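Local coordinates for protein pumilio homolog 23 (Arabidopsis thaliana, PDB 5WZK) that binds RNA sequence-specifically through packed pumilio repeats, recognises 18S rRNA and probably regulates translation and mRNA stability through the 3'-UTRs of target messages, at residues E16-F21 with Y60-V65; G51-I56 with I82-S87; N26-N31 with S39-N44. All coordinates share one frame; numbering follows the deposited sequence.

Contact 1: E16-F21 with Y60-V65. With nucleotides of chain B.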
ATOM      1  N   GLU A  16     -25.651  19.290 -35.561  1.00 67.88           N
ATOM      2  CA  GLU A  16     -24.466  19.428 -36.400  1.00 67.03           C
ATOM      3  C   GLU A  16     -23.208  19.095 -35.602  1.00 63.84           C
ATOM      4  O   GLU A  16     -22.315  18.390 -36.089  1.00 56.92           O
ATOM      5  CB  GLU A  16     -24.393  20.842 -36.990  1.00 62.55           C
ATOM      6  N   THR A  17     -23.154  19.543 -34.345  1.00 63.49           N
ATOM      7  CA  THR A  17     -21.968  19.321 -33.528  1.00 58.46           C
ATOM      8  C   THR A  17     -21.891  17.888 -33.025  1.00 57.14           C
ATOM      9  O   THR A  17     -20.820  17.270 -33.058  1.00 50.61           O
ATOM     10  CB  THR A  17     -21.955  20.290 -32.352  1.00 66.69           C
ATOM     11  OG1 THR A  17     -22.107  21.627 -32.846  1.00 77.67           O
ATOM     12  CG2 THR A  17     -20.652  20.185 -31.586  1.00 59.83           C
ATOM     13  N   SER A  18     -23.011  17.344 -32.549  1.00 55.67           N
ATOM     14  CA  SER A  18     -23.010  15.957 -32.112  1.00 44.76           C
ATOM     15  C   SER A  18     -22.672  15.024 -33.271  1.00 49.54           C
ATOM     16  O   SER A  18     -21.791  14.161 -33.154  1.00 50.68           O
ATOM     17  CB  SER A  18     -24.361  15.598 -31.503  1.00 46.51           C
ATOM     18  OG  SER A  18     -24.207  14.542 -30.567  1.00 53.58           O
ATOM     19  N   LYS A  19     -23.357  15.185 -34.404  1.00 43.81           N
ATOM     20  CA  LYS A  19     -23.056  14.340 -35.556  1.00 52.33           C
ATOM     21  C   LYS A  19     -21.581  14.422 -35.918  1.00 50.57           C
ATOM     22  O   LYS A  19     -20.944  13.395 -36.198  1.00 46.64           O
ATOM     23  CB  LYS A  19     -23.922  14.725 -36.761  1.00 52.24           C
ATOM     24  CG  LYS A  19     -23.512  13.973 -38.036  1.00 58.18           C
ATOM     25  CD  LYS A  19     -24.600  13.954 -39.101  1.00 73.08           C
ATOM     26  CE  LYS A  19     -24.252  12.948 -40.173  1.00 62.79           C
ATOM     27  NZ  LYS A  19     -23.972  11.626 -39.539  1.00 58.00           N
ATOM     28  N   TYR A  20     -21.018  15.632 -35.886  1.00 45.04           N
ATOM     29  CA  TYR A  20     -19.618  15.816 -36.244  1.00 45.86           C
ATOM     30  C   TYR A  20     -18.689  14.982 -35.360  1.00 42.32           C
ATOM     31  O   TYR A  20     -17.814  14.273 -35.871  1.00 42.90           O
ATOM     32  CB  TYR A  20     -19.258  17.300 -36.182  1.00 45.48           C
ATOM     33  CG  TYR A  20     -17.807  17.556 -36.472  1.00 42.75           C
ATOM     34  CD1 TYR A  20     -17.326  17.548 -37.776  1.00 44.68           C
ATOM     35  CD2 TYR A  20     -16.909  17.788 -35.437  1.00 44.58           C
ATOM     36  CE1 TYR A  20     -15.976  17.774 -38.046  1.00 51.77           C
ATOM     37  CE2 TYR A  20     -15.564  18.022 -35.689  1.00 53.55           C
ATOM     38  CZ  TYR A  20     -15.098  18.014 -36.994  1.00 59.56           C
ATOM     39  OH  TYR A  20     -13.756  18.239 -37.232  1.00 51.95           O
ATOM     40  N   PHE A  21     -18.873  15.032 -34.030  1.00 42.36           N
ATOM     41  CA  PHE A  21     -17.961  14.304 -33.145  1.00 36.85           C
ATOM     42  C   PHE A  21     -18.235  12.810 -33.167  1.00 42.15           C
ATOM     43  O   PHE A  21     -17.306  12.007 -33.010  1.00 40.57           O
ATOM     44  CB  PHE A  21     -18.030  14.858 -31.717  1.00 35.58           C
ATOM     45  CG  PHE A  21     -17.407  16.216 -31.584  1.00 34.88           C
ATOM     46  CD1 PHE A  21     -16.035  16.356 -31.559  1.00 24.68           C
ATOM     47  CD2 PHE A  21     -18.187  17.358 -31.555  1.00 38.25           C
ATOM     48  CE1 PHE A  21     -15.449  17.606 -31.485  1.00 26.45           C
ATOM     49  CE2 PHE A  21     -17.602  18.606 -31.480  1.00 35.97           C
ATOM     50  CZ  PHE A  21     -16.229  18.725 -31.438  1.00 30.97           C
ATOM     51  N   TYR A  60     -22.726  14.020 -21.858  1.00 32.94           N
ATOM     52  CA  TYR A  60     -22.514  12.652 -21.373  1.00 26.87           C
ATOM     53  C   TYR A  60     -21.987  11.718 -22.452  1.00 30.83           C
ATOM     54  O   TYR A  60     -21.311  10.740 -22.123  1.00 40.87           O
ATOM     55  CB  TYR A  60     -23.801  12.084 -20.744  1.00 21.43           C
ATOM     56  CG  TYR A  60     -24.960  11.668 -21.666  1.00 34.41           C
ATOM     57  CD1 TYR A  60     -25.712  12.604 -22.368  1.00 30.22           C
ATOM     58  CD2 TYR A  60     -25.342  10.328 -21.774  1.00 39.55           C
ATOM     59  CE1 TYR A  60     -26.777  12.216 -23.183  1.00 27.43           C
ATOM     60  CE2 TYR A  60     -26.401   9.933 -22.579  1.00 32.42           C
ATOM     61  CZ  TYR A  60     -27.125  10.881 -23.281  1.00 39.76           C
ATOM     62  OH  TYR A  60     -28.188  10.486 -24.094  1.00 35.20           O
ATOM     63  N   ILE A  61     -22.242  12.019 -23.725  1.00 29.78           N
ATOM     64  CA  ILE A  61     -21.803  11.207 -24.852  1.00 31.06           C
ATOM     65  C   ILE A  61     -20.521  11.773 -25.463  1.00 32.59           C
ATOM     66  O   ILE A  61     -19.501  11.076 -25.541  1.00 33.53           O
ATOM     67  CB  ILE A  61     -22.927  11.108 -25.907  1.00 35.83           C
ATOM     68  CG1 ILE A  61     -24.043  10.178 -25.414  1.00 30.90           C
ATOM     69  CG2 ILE A  61     -22.392  10.651 -27.258  1.00 14.32           C
ATOM     70  CD1 ILE A  61     -25.330  10.323 -26.177  1.00 31.85           C
ATOM     71  N   ILE A  62     -20.556  13.040 -25.892  1.00 26.32           N
ATOM     72  CA  ILE A  62     -19.425  13.601 -26.636  1.00 38.50           C
ATOM     73  C   ILE A  62     -18.156  13.682 -25.783  1.00 34.03           C
ATOM     74  O   ILE A  62     -17.040  13.667 -26.318  1.00 29.85           O
ATOM     75  CB  ILE A  62     -19.800  14.986 -27.210  1.00 40.08           C
ATOM     76  CG1 ILE A  62     -20.994  14.875 -28.154  1.00 42.94           C
ATOM     77  CG2 ILE A  62     -18.626  15.617 -27.932  1.00 28.16           C
ATOM     78  CD1 ILE A  62     -21.533  16.222 -28.585  1.00 46.04           C
ATOM     79  N   SER A  63     -18.297  13.789 -24.458  1.00 28.24           N
ATOM     80  CA  SER A  63     -17.110  13.842 -23.610  1.00 25.28           C
ATOM     81  C   SER A  63     -16.148  12.710 -23.932  1.00 27.26           C
ATOM     82  O   SER A  63     -14.933  12.920 -23.993  1.00 31.13           O
ATOM     83  CB  SER A  63     -17.503  13.803 -22.134  1.00 25.98           C
ATOM     84  OG  SER A  63     -18.230  12.637 -21.831  1.00 23.48           O
ATOM     85  N   HIS A  64     -16.676  11.511 -24.186  1.00 31.18           N
ATOM     86  CA  HIS A  64     -15.810  10.366 -24.458  1.00 28.42           C
ATOM     87  C   HIS A  64     -15.003  10.559 -25.734  1.00 29.65           C
ATOM     88  O   HIS A  64     -13.826  10.165 -25.802  1.00 26.65           O
ATOM     89  CB  HIS A  64     -16.638   9.098 -24.552  1.00 18.41           C
ATOM     90  CG  HIS A  64     -17.178   8.631 -23.241  1.00 23.55           C
ATOM     91  ND1 HIS A  64     -18.387   9.062 -22.739  1.00 28.01           N
ATOM     92  CD2 HIS A  64     -16.682   7.758 -22.332  1.00 22.17           C
ATOM     93  CE1 HIS A  64     -18.613   8.484 -21.573  1.00 24.97           C
ATOM     94  NE2 HIS A  64     -17.593   7.690 -21.302  1.00 28.23           N
ATOM     95  N   VAL A  65     -15.625  11.145 -26.762  1.00 28.16           N
ATOM     96  CA  VAL A  65     -14.895  11.477 -27.983  1.00 26.41           C
ATOM     97  C   VAL A  65     -13.803  12.491 -27.684  1.00 34.44           C
ATOM     98  O   VAL A  65     -12.650  12.336 -28.107  1.00 34.80           O
ATOM     99  CB  VAL A  65     -15.860  12.001 -29.056  1.00 31.66           C
ATOM    100  CG1 VAL A  65     -15.109  12.250 -30.354  1.00 34.30           C
ATOM    101  CG2 VAL A  65     -16.983  11.011 -29.262  1.00 35.32           C
TER
ATOM    102  P     G B  11     -20.724   8.503 -10.937  1.00 35.97           P
ATOM    103  OP1   G B  11     -21.150   9.617 -10.059  1.00 34.81           O
ATOM    104  OP2   G B  11     -21.269   7.126 -10.794  1.00 53.12           O
ATOM    105  O5'   G B  11     -21.135   9.040 -12.362  1.00 39.17           O
ATOM    106  C5'   G B  11     -20.827   8.338 -13.549  1.00 37.01           C
ATOM    107  C4'   G B  11     -20.951   9.288 -14.705  1.00 46.01           C
ATOM    108  O4'   G B  11     -19.622   9.561 -15.207  1.00 42.06           O
ATOM    109  C3'   G B  11     -21.759   8.787 -15.891  1.00 45.31           C
ATOM    110  O3'   G B  11     -22.330   9.913 -16.567  1.00 42.14           O
ATOM    111  C2'   G B  11     -20.684   8.154 -16.757  1.00 38.00           C
ATOM    112  O2'   G B  11     -21.025   8.035 -18.122  1.00 46.86           O
ATOM    113  C1'   G B  11     -19.518   9.122 -16.536  1.00 32.72           C
ATOM    114  N9    G B  11     -18.210   8.503 -16.669  1.00 28.53           N
ATOM    115  C8    G B  11     -17.685   7.504 -15.886  1.00 25.09           C
ATOM    116  N7    G B  11     -16.482   7.163 -16.270  1.00 31.88           N
ATOM    117  C5    G B  11     -16.215   7.992 -17.361  1.00 30.61           C
ATOM    118  C6    G B  11     -15.084   8.080 -18.208  1.00 25.21           C
ATOM    119  O6    G B  11     -14.042   7.431 -18.158  1.00 39.12           O
ATOM    120  N1    G B  11     -15.244   9.049 -19.194  1.00 24.49           N
ATOM    121  C2    G B  11     -16.358   9.843 -19.356  1.00 27.97           C
ATOM    122  N2    G B  11     -16.310  10.729 -20.362  1.00 26.19           N
ATOM    123  N3    G B  11     -17.436   9.776 -18.582  1.00 26.38           N
ATOM    124  C4    G B  11     -17.284   8.831 -17.619  1.00 31.68           C
TER
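Phe21 and Ile62 make the central apolar contact between helix 15-29 and the start of helix 62-70. Their side chains meet at about a right angle, and Ile62 CG2 lies 3.9 Å from Phe21 CG, approaching the ring obliquely. The other branch of Ile62 starts beside the backbone N (CG1, chi1 -60°) and carries CD1 to within 3.7 Å of Ser18 OG, a van der Waals approach about one turn before Phe21 in helix 15-29. Val65 extends the apolar strip. Its CG1 sits near the plane of the Phe21 ring, at the edge, and 3.5 Å from Phe21 O. Ile56 of helix 53-58 packs on both Phe21 and Ile62.

Polar contacts appear on the other side of the second helix, where the RNA lies. G11 of chain B donates from N2 to Ser63 OG over 3.1 Å with an angle of 151° at the hydrogen, and the same hydroxyl is also hydrogen-bonded to Asp59 O. The His64 ring presents one face to this amino group, N2 standing 3.3 Å above the ring centre. With an alanine at His64, the guanine would probably lose this flat support and be freer to tilt about its bond to Ser63. Neighbouring side chains that touch one base, on a helix backed by apolar packing, are typical of the RNA-reading helix of a pumilio repeat.

Contact 2: G51-I56 with I82-S87; sequences GREYEI and IRNSAS
Glu53, at the start of helix 53-58, meets Asn84 and Ser85 at the end of helix 75-85, a join within the pumilio superhelix that links residues of Pumilio repeats 1 and 2. The backbones come near, with Glu53 CA and Ser85 CA 5.8 Å apart. Glu53 does most of the reaching. Its CG is anti to the carbonyl carbon and the chain then bends sharply (chi2 85°), which lays the aliphatic part against Ser85 and turns the carboxylate toward Asn84. Glu53 CG is 3.8 Å from Ser85 CB, and Glu53 CB packs on that same methylene. Farther out, Glu53 OE2 stops 3.4 Å from Asn84 CB, so it is the carbon stem of the asparagine that is touched. The carboxylate and amide planes are 21° apart, but the amide and the serine hydroxyl are bonded elsewhere: Asn84 ND2 to Ser80 O, and Ser85 OG to Phe81 O, both one turn back in their own helix. Asn84 also touches Arg50. Arg52 occupies the N-cap of helix 53-58, and its carbonyl O accepts from Ile56 N. Just ahead of it, Gly51 N donates to Glu53 OE2 over 3.1 Å, coming from above the carboxylate, 37° out of its plane.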
ATOM      1  N   GLY A  51     -14.778  27.969 -27.737  1.00 40.45           N
ATOM      2  CA  GLY A  51     -15.920  28.730 -27.294  1.00 32.97           C
ATOM      3  C   GLY A  51     -17.097  27.923 -26.802  1.00 38.14           C
ATOM      4  O   GLY A  51     -18.108  28.512 -26.397  1.00 45.74           O
ATOM      5  N   ARG A  52     -17.027  26.602 -26.838  1.00 35.78           N
ATOM      6  CA  ARG A  52     -18.030  25.792 -26.171  1.00 40.45           C
ATOM      7  C   ARG A  52     -17.363  24.604 -25.508  1.00 38.73           C
ATOM      8  O   ARG A  52     -17.863  23.472 -25.549  1.00 38.57           O
ATOM      9  CB  ARG A  52     -19.131  25.358 -27.132  1.00 42.91           C
ATOM     10  CG  ARG A  52     -18.660  25.199 -28.538  1.00 42.88           C
ATOM     11  CD  ARG A  52     -19.825  24.895 -29.450  1.00 57.75           C
ATOM     12  NE  ARG A  52     -19.351  24.311 -30.697  1.00 65.20           N
ATOM     13  CZ  ARG A  52     -20.114  23.604 -31.516  1.00 71.94           C
ATOM     14  NH1 ARG A  52     -21.390  23.402 -31.201  1.00 78.68           N
ATOM     15  NH2 ARG A  52     -19.599  23.096 -32.636  1.00 71.86           N
ATOM     16  N   GLU A  53     -16.212  24.860 -24.889  1.00 34.86           N
ATOM     17  CA  GLU A  53     -15.484  23.801 -24.212  1.00 34.58           C
ATOM     18  C   GLU A  53     -16.304  23.213 -23.075  1.00 36.99           C
ATOM     19  O   GLU A  53     -16.299  21.994 -22.865  1.00 35.56           O
ATOM     20  CB  GLU A  53     -14.154  24.335 -23.695  1.00 35.57           C
ATOM     21  CG  GLU A  53     -13.181  24.715 -24.778  1.00 37.26           C
ATOM     22  CD  GLU A  53     -13.401  26.115 -25.298  1.00 45.78           C
ATOM     23  OE1 GLU A  53     -14.453  26.710 -24.975  1.00 40.29           O
ATOM     24  OE2 GLU A  53     -12.513  26.614 -26.031  1.00 52.68           O
ATOM     25  N   TYR A  54     -17.026  24.057 -22.333  1.00 39.00           N
ATOM     26  CA  TYR A  54     -17.810  23.523 -21.227  1.00 34.05           C
ATOM     27  C   TYR A  54     -18.923  22.631 -21.752  1.00 32.89           C
ATOM     28  O   TYR A  54     -19.122  21.519 -21.255  1.00 35.49           O
ATOM     29  CB  TYR A  54     -18.378  24.645 -20.344  1.00 34.88           C
ATOM     30  CG  TYR A  54     -19.242  24.078 -19.248  1.00 31.11           C
ATOM     31  CD1 TYR A  54     -18.674  23.523 -18.117  1.00 34.58           C
ATOM     32  CD2 TYR A  54     -20.625  24.035 -19.370  1.00 36.85           C
ATOM     33  CE1 TYR A  54     -19.457  22.957 -17.124  1.00 34.36           C
ATOM     34  CE2 TYR A  54     -21.428  23.468 -18.374  1.00 28.96           C
ATOM     35  CZ  TYR A  54     -20.836  22.929 -17.256  1.00 33.66           C
ATOM     36  OH  TYR A  54     -21.602  22.359 -16.256  1.00 28.68           O
ATOM     37  N   GLU A  55     -19.644  23.092 -22.777  1.00 36.85           N
ATOM     38  CA  GLU A  55     -20.767  22.324 -23.305  1.00 35.23           C
ATOM     39  C   GLU A  55     -20.313  20.968 -23.820  1.00 38.62           C
ATOM     40  O   GLU A  55     -20.965  19.944 -23.573  1.00 38.86           O
ATOM     41  CB  GLU A  55     -21.464  23.100 -24.420  1.00 37.08           C
ATOM     42  CG  GLU A  55     -22.172  24.367 -23.970  1.00 52.94           C
ATOM     43  CD  GLU A  55     -21.235  25.404 -23.359  1.00 56.89           C
ATOM     44  OE1 GLU A  55     -20.094  25.537 -23.857  1.00 49.98           O
ATOM     45  OE2 GLU A  55     -21.632  26.067 -22.365  1.00 58.67           O
ATOM     46  N   ILE A  56     -19.182  20.931 -24.517  1.00 31.13           N
ATOM     47  CA  ILE A  56     -18.799  19.688 -25.167  1.00 28.95           C
ATOM     48  C   ILE A  56     -18.155  18.740 -24.168  1.00 35.62           C
ATOM     49  O   ILE A  56     -18.509  17.555 -24.105  1.00 35.66           O
ATOM     50  CB  ILE A  56     -17.907  20.003 -26.384  1.00 32.27           C
ATOM     51  CG1 ILE A  56     -18.778  20.604 -27.497  1.00 33.31           C
ATOM     52  CG2 ILE A  56     -17.192  18.773 -26.894  1.00 24.93           C
ATOM     53  CD1 ILE A  56     -18.022  21.377 -28.500  1.00 41.60           C
ATOM     54  N   ILE A  82      -6.153  23.500 -23.642  1.00 47.87           N
ATOM     55  CA  ILE A  82      -5.986  23.904 -22.253  1.00 40.32           C
ATOM     56  C   ILE A  82      -6.048  25.418 -22.119  1.00 44.55           C
ATOM     57  O   ILE A  82      -6.706  25.950 -21.220  1.00 45.02           O
ATOM     58  CB  ILE A  82      -4.670  23.348 -21.703  1.00 40.06           C
ATOM     59  CG1 ILE A  82      -4.717  21.821 -21.728  1.00 39.72           C
ATOM     60  CG2 ILE A  82      -4.414  23.907 -20.322  1.00 37.52           C
ATOM     61  CD1 ILE A  82      -3.442  21.161 -21.223  1.00 38.60           C
ATOM     62  N   ARG A  83      -5.367  26.135 -23.014  1.00 52.18           N
ATOM     63  CA  ARG A  83      -5.377  27.592 -22.952  1.00 51.81           C
ATOM     64  C   ARG A  83      -6.779  28.149 -23.149  1.00 48.36           C
ATOM     65  O   ARG A  83      -7.151  29.138 -22.511  1.00 51.60           O
ATOM     66  CB  ARG A  83      -4.432  28.182 -23.996  1.00 61.12           C
ATOM     67  CG  ARG A  83      -3.071  28.643 -23.463  1.00 69.22           C
ATOM     68  CD  ARG A  83      -2.478  29.709 -24.413  1.00 73.85           C
ATOM     69  NE  ARG A  83      -3.226  29.802 -25.672  1.00 58.72           N
ATOM     70  CZ  ARG A  83      -2.845  29.240 -26.822  1.00 69.98           C
ATOM     71  NH1 ARG A  83      -1.709  28.544 -26.881  1.00 68.42           N
ATOM     72  NH2 ARG A  83      -3.595  29.373 -27.916  1.00 67.21           N
ATOM     73  N   ASN A  84      -7.575  27.537 -24.027  1.00 46.97           N
ATOM     74  CA  ASN A  84      -8.871  28.130 -24.335  1.00 41.98           C
ATOM     75  C   ASN A  84      -9.928  27.738 -23.327  1.00 47.24           C
ATOM     76  O   ASN A  84     -10.891  28.483 -23.130  1.00 58.47           O
ATOM     77  CB  ASN A  84      -9.331  27.730 -25.729  1.00 52.92           C
ATOM     78  CG  ASN A  84      -8.689  28.562 -26.813  1.00 55.40           C
ATOM     79  OD1 ASN A  84      -9.328  29.437 -27.395  1.00 59.27           O
ATOM     80  ND2 ASN A  84      -7.415  28.296 -27.090  1.00 51.15           N
ATOM     81  N   SER A  85      -9.771  26.586 -22.686  1.00 48.98           N
ATOM     82  CA  SER A  85     -10.741  26.107 -21.712  1.00 43.07           C
ATOM     83  C   SER A  85     -10.419  26.531 -20.279  1.00 40.98           C
ATOM     84  O   SER A  85     -11.219  26.272 -19.377  1.00 37.65           O
ATOM     85  CB  SER A  85     -10.829  24.587 -21.788  1.00 32.41           C
ATOM     86  OG  SER A  85      -9.619  24.040 -21.314  1.00 41.51           O
ATOM     87  N   ALA A  86      -9.295  27.211 -20.057  1.00 45.72           N
ATOM     88  CA  ALA A  86      -8.829  27.451 -18.695  1.00 42.84           C
ATOM     89  C   ALA A  86      -9.854  28.220 -17.855  1.00 35.90           C
ATOM     90  O   ALA A  86     -10.049  27.904 -16.678  1.00 34.62           O
ATOM     91  CB  ALA A  86      -7.482  28.175 -18.730  1.00 31.88           C
ATOM     92  N   SER A  87     -10.537  29.211 -18.432  1.00 35.82           N
ATOM     93  CA  SER A  87     -11.473  29.991 -17.615  1.00 34.37           C
ATOM     94  C   SER A  87     -12.701  29.196 -17.189  1.00 38.26           C
ATOM     95  O   SER A  87     -13.513  29.708 -16.402  1.00 36.81           O
ATOM     96  CB  SER A  87     -11.952  31.233 -18.361  1.00 26.16           C
ATOM     97  OG  SER A  87     -13.010  30.899 -19.248  1.00 31.57           O
TER

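Contact 3: N26-N31 with S39-N44; sequences NLFDSN and SVICGN
A helical hairpin at the N-terminal end of the superhelix brings Leu27 and Phe28 of helix 15-29 against Ile41 and Cys42 of helix 35-47. The two segments run in nearly opposite directions. Their nearest CA atoms, those of Phe28 and Ile41, are 9.7 Å apart, and the contacts between them are made by side chains. Phe28 works with the far end of its ring. CZ meets Ile41 CG2 at 3.6 Å, and the two side chains pass each other pointing in opposite senses. Around the same end, Phe28 CE2 lies 3.6 Å from Cys42 SG. This is a sulfur-aromatic contact of oblique geometry: the sulfur is 4.7 Å from the centroid of the Phe28 ring and 64° off its normal.

The isoleucine serves a second neighbour as well. Its CD1 touches Leu27 CD2 at 4.0 Å on the more exposed flank, the Ile41 and Leu27 side chains crossing at about a right angle. No hydrogen bond joins the segments. The first helix ends after Asp29, and Ser30 forms the centre of an inverse gamma turn as the chain leaves it.

The bound RNA is about 14 Å away at the nearest atoms, and Arg38 adds a cation-pi contact to Phe28. Helix 62-70 lies against the hairpin, with Thr68 touching Phe28 and Leu69 touching Cys42.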
ATOM      1  N   ASN A  26     -16.382   7.367 -35.309  1.00 48.23           N
ATOM      2  CA  ASN A  26     -16.519   6.231 -36.214  1.00 47.01           C
ATOM      3  C   ASN A  26     -15.299   6.110 -37.120  1.00 51.24           C
ATOM      4  O   ASN A  26     -14.807   5.006 -37.371  1.00 53.32           O
ATOM      5  CB  ASN A  26     -17.804   6.373 -37.031  1.00 42.90           C
ATOM      6  CG  ASN A  26     -18.130   5.118 -37.829  1.00 56.42           C
ATOM      7  OD1 ASN A  26     -18.593   4.120 -37.268  1.00 61.34           O
ATOM      8  ND2 ASN A  26     -17.886   5.160 -39.147  1.00 49.58           N
ATOM      9  N   LEU A  27     -14.785   7.244 -37.599  1.00 48.82           N
ATOM     10  CA  LEU A  27     -13.578   7.235 -38.412  1.00 43.23           C
ATOM     11  C   LEU A  27     -12.399   6.617 -37.671  1.00 54.17           C
ATOM     12  O   LEU A  27     -11.553   5.963 -38.291  1.00 61.56           O
ATOM     13  CB  LEU A  27     -13.252   8.658 -38.858  1.00 39.59           C
ATOM     14  CG  LEU A  27     -12.020   8.820 -39.745  1.00 46.06           C
ATOM     15  CD1 LEU A  27     -12.118   7.949 -40.984  1.00 41.98           C
ATOM     16  CD2 LEU A  27     -11.854  10.268 -40.138  1.00 42.94           C
ATOM     17  N   PHE A  28     -12.321   6.789 -36.351  1.00 48.82           N
ATOM     18  CA  PHE A  28     -11.234   6.132 -35.637  1.00 51.83           C
ATOM     19  C   PHE A  28     -11.556   4.676 -35.319  1.00 60.96           C
ATOM     20  O   PHE A  28     -10.648   3.839 -35.340  1.00 64.72           O
ATOM     21  CB  PHE A  28     -10.885   6.899 -34.366  1.00 51.96           C
ATOM     22  CG  PHE A  28     -10.325   8.267 -34.618  1.00 52.01           C
ATOM     23  CD1 PHE A  28      -9.872   8.629 -35.873  1.00 59.04           C
ATOM     24  CD2 PHE A  28     -10.248   9.194 -33.604  1.00 51.10           C
ATOM     25  CE1 PHE A  28      -9.360   9.901 -36.108  1.00 56.27           C
ATOM     26  CE2 PHE A  28      -9.737  10.463 -33.839  1.00 53.83           C
ATOM     27  CZ  PHE A  28      -9.294  10.814 -35.093  1.00 48.62           C
ATOM     28  N   ASP A  29     -12.824   4.355 -35.026  1.00 62.30           N
ATOM     29  CA  ASP A  29     -13.225   2.959 -34.858  1.00 71.41           C
ATOM     30  C   ASP A  29     -12.729   2.115 -36.029  1.00 76.42           C
ATOM     31  O   ASP A  29     -11.971   1.155 -35.850  1.00 83.44           O
ATOM     32  CB  ASP A  29     -14.752   2.840 -34.729  1.00 69.23           C
ATOM     33  CG  ASP A  29     -15.293   3.451 -33.442  1.00 72.91           C
ATOM     34  OD1 ASP A  29     -14.497   3.655 -32.495  1.00 70.00           O
ATOM     35  OD2 ASP A  29     -16.522   3.722 -33.384  1.00 67.45           O
ATOM     36  N   SER A  30     -13.151   2.476 -37.244  1.00 84.22           N
ATOM     37  CA  SER A  30     -12.624   1.895 -38.476  1.00 83.67           C
ATOM     38  C   SER A  30     -11.148   2.232 -38.625  1.00 86.39           C
ATOM     39  O   SER A  30     -10.801   3.251 -39.232  1.00 81.46           O
ATOM     40  CB  SER A  30     -13.398   2.406 -39.693  1.00 75.22           C
ATOM     41  OG  SER A  30     -14.788   2.144 -39.569  1.00 90.25           O
ATOM     42  N   ASN A  31     -10.273   1.384 -38.077  1.00 84.73           N
ATOM     43  CA  ASN A  31      -8.840   1.655 -38.065  1.00 87.10           C
ATOM     44  C   ASN A  31      -8.268   1.649 -39.480  1.00 85.09           C
ATOM     45  O   ASN A  31      -7.343   0.889 -39.783  1.00 87.71           O
ATOM     46  CB  ASN A  31      -8.118   0.638 -37.176  1.00 90.86           C
ATOM     47  N   SER A  39      -3.425  12.100 -35.596  1.00 51.42           N
ATOM     48  CA  SER A  39      -3.092  13.224 -34.735  1.00 51.88           C
ATOM     49  C   SER A  39      -3.448  14.562 -35.376  1.00 51.41           C
ATOM     50  O   SER A  39      -3.720  15.536 -34.662  1.00 55.61           O
ATOM     51  CB  SER A  39      -1.608  13.176 -34.367  1.00 57.75           C
ATOM     52  OG  SER A  39      -0.817  13.604 -35.455  1.00 63.94           O
ATOM     53  N   VAL A  40      -3.442  14.642 -36.705  1.00 46.66           N
ATOM     54  CA  VAL A  40      -3.879  15.872 -37.351  1.00 47.16           C
ATOM     55  C   VAL A  40      -5.395  16.017 -37.261  1.00 53.03           C
ATOM     56  O   VAL A  40      -5.915  17.121 -37.031  1.00 47.69           O
ATOM     57  CB  VAL A  40      -3.384  15.912 -38.807  1.00 52.22           C
ATOM     58  CG1 VAL A  40      -3.779  17.233 -39.474  1.00 38.54           C
ATOM     59  CG2 VAL A  40      -1.877  15.706 -38.847  1.00 43.63           C
ATOM     60  N   ILE A  41      -6.130  14.912 -37.437  1.00 49.06           N
ATOM     61  CA  ILE A  41      -7.588  14.966 -37.327  1.00 47.61           C
ATOM     62  C   ILE A  41      -8.006  15.301 -35.900  1.00 47.98           C
ATOM     63  O   ILE A  41      -8.895  16.133 -35.685  1.00 47.33           O
ATOM     64  CB  ILE A  41      -8.223  13.649 -37.806  1.00 49.11           C
ATOM     65  CG1 ILE A  41      -8.112  13.519 -39.318  1.00 43.80           C
ATOM     66  CG2 ILE A  41      -9.683  13.561 -37.393  1.00 42.55           C
ATOM     67  CD1 ILE A  41      -8.285  12.082 -39.787  1.00 45.52           C
ATOM     68  N   CYS A  42      -7.379  14.663 -34.902  1.00 43.50           N
ATOM     69  CA  CYS A  42      -7.625  15.051 -33.516  1.00 35.84           C
ATOM     70  C   CYS A  42      -7.434  16.549 -33.323  1.00 44.89           C
ATOM     71  O   CYS A  42      -8.297  17.231 -32.758  1.00 52.57           O
ATOM     72  CB  CYS A  42      -6.708  14.281 -32.585  1.00 33.67           C
ATOM     73  SG  CYS A  42      -7.129  12.544 -32.473  1.00 42.02           S
ATOM     74  N   GLY A  43      -6.319  17.083 -33.817  1.00 46.07           N
ATOM     75  CA  GLY A  43      -6.078  18.508 -33.701  1.00 42.01           C
ATOM     76  C   GLY A  43      -7.125  19.339 -34.410  1.00 41.69           C
ATOM     77  O   GLY A  43      -7.565  20.372 -33.899  1.00 51.08           O
ATOM     78  N   ASN A  44      -7.539  18.910 -35.597  1.00 42.65           N
ATOM     79  CA  ASN A  44      -8.513  19.712 -36.324  1.00 49.18           C
ATOM     80  C   ASN A  44      -9.865  19.689 -35.632  1.00 46.82           C
ATOM     81  O   ASN A  44     -10.613  20.670 -35.690  1.00 44.99           O
ATOM     82  CB  ASN A  44      -8.644  19.220 -37.761  1.00 55.28           C
ATOM     83  CG  ASN A  44      -7.446  19.575 -38.603  1.00 59.27           C
ATOM     84  OD1 ASN A  44      -6.548  20.304 -38.164  1.00 64.67           O
ATOM     85  ND2 ASN A  44      -7.424  19.066 -39.826  1.00 59.42           N
TER

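Overall arrangement
From the N terminus, helix 15-29 enters contacts 1 and 3. Contact 3 closes first, pairing this helix with helix 35-47 across seven intervening residues. Contact 1 closes a longer loop, with 38 residues between its segments, and so encloses contact 3. Contact 2 opens within that loop at 51-56 but closes beyond it at 82-87, so contacts 1 and 2 cross, whereas contacts 3 and 2 follow in series. The crossing pair also touches in space: Thr17 CG2 packs on Ile56 CD1, and Thr17 OG1 probably hydrogen-bonds Arg52. Together they tie the N-terminal hairpin to helices 53-58 and 62-70, and these onward to helix 75-85.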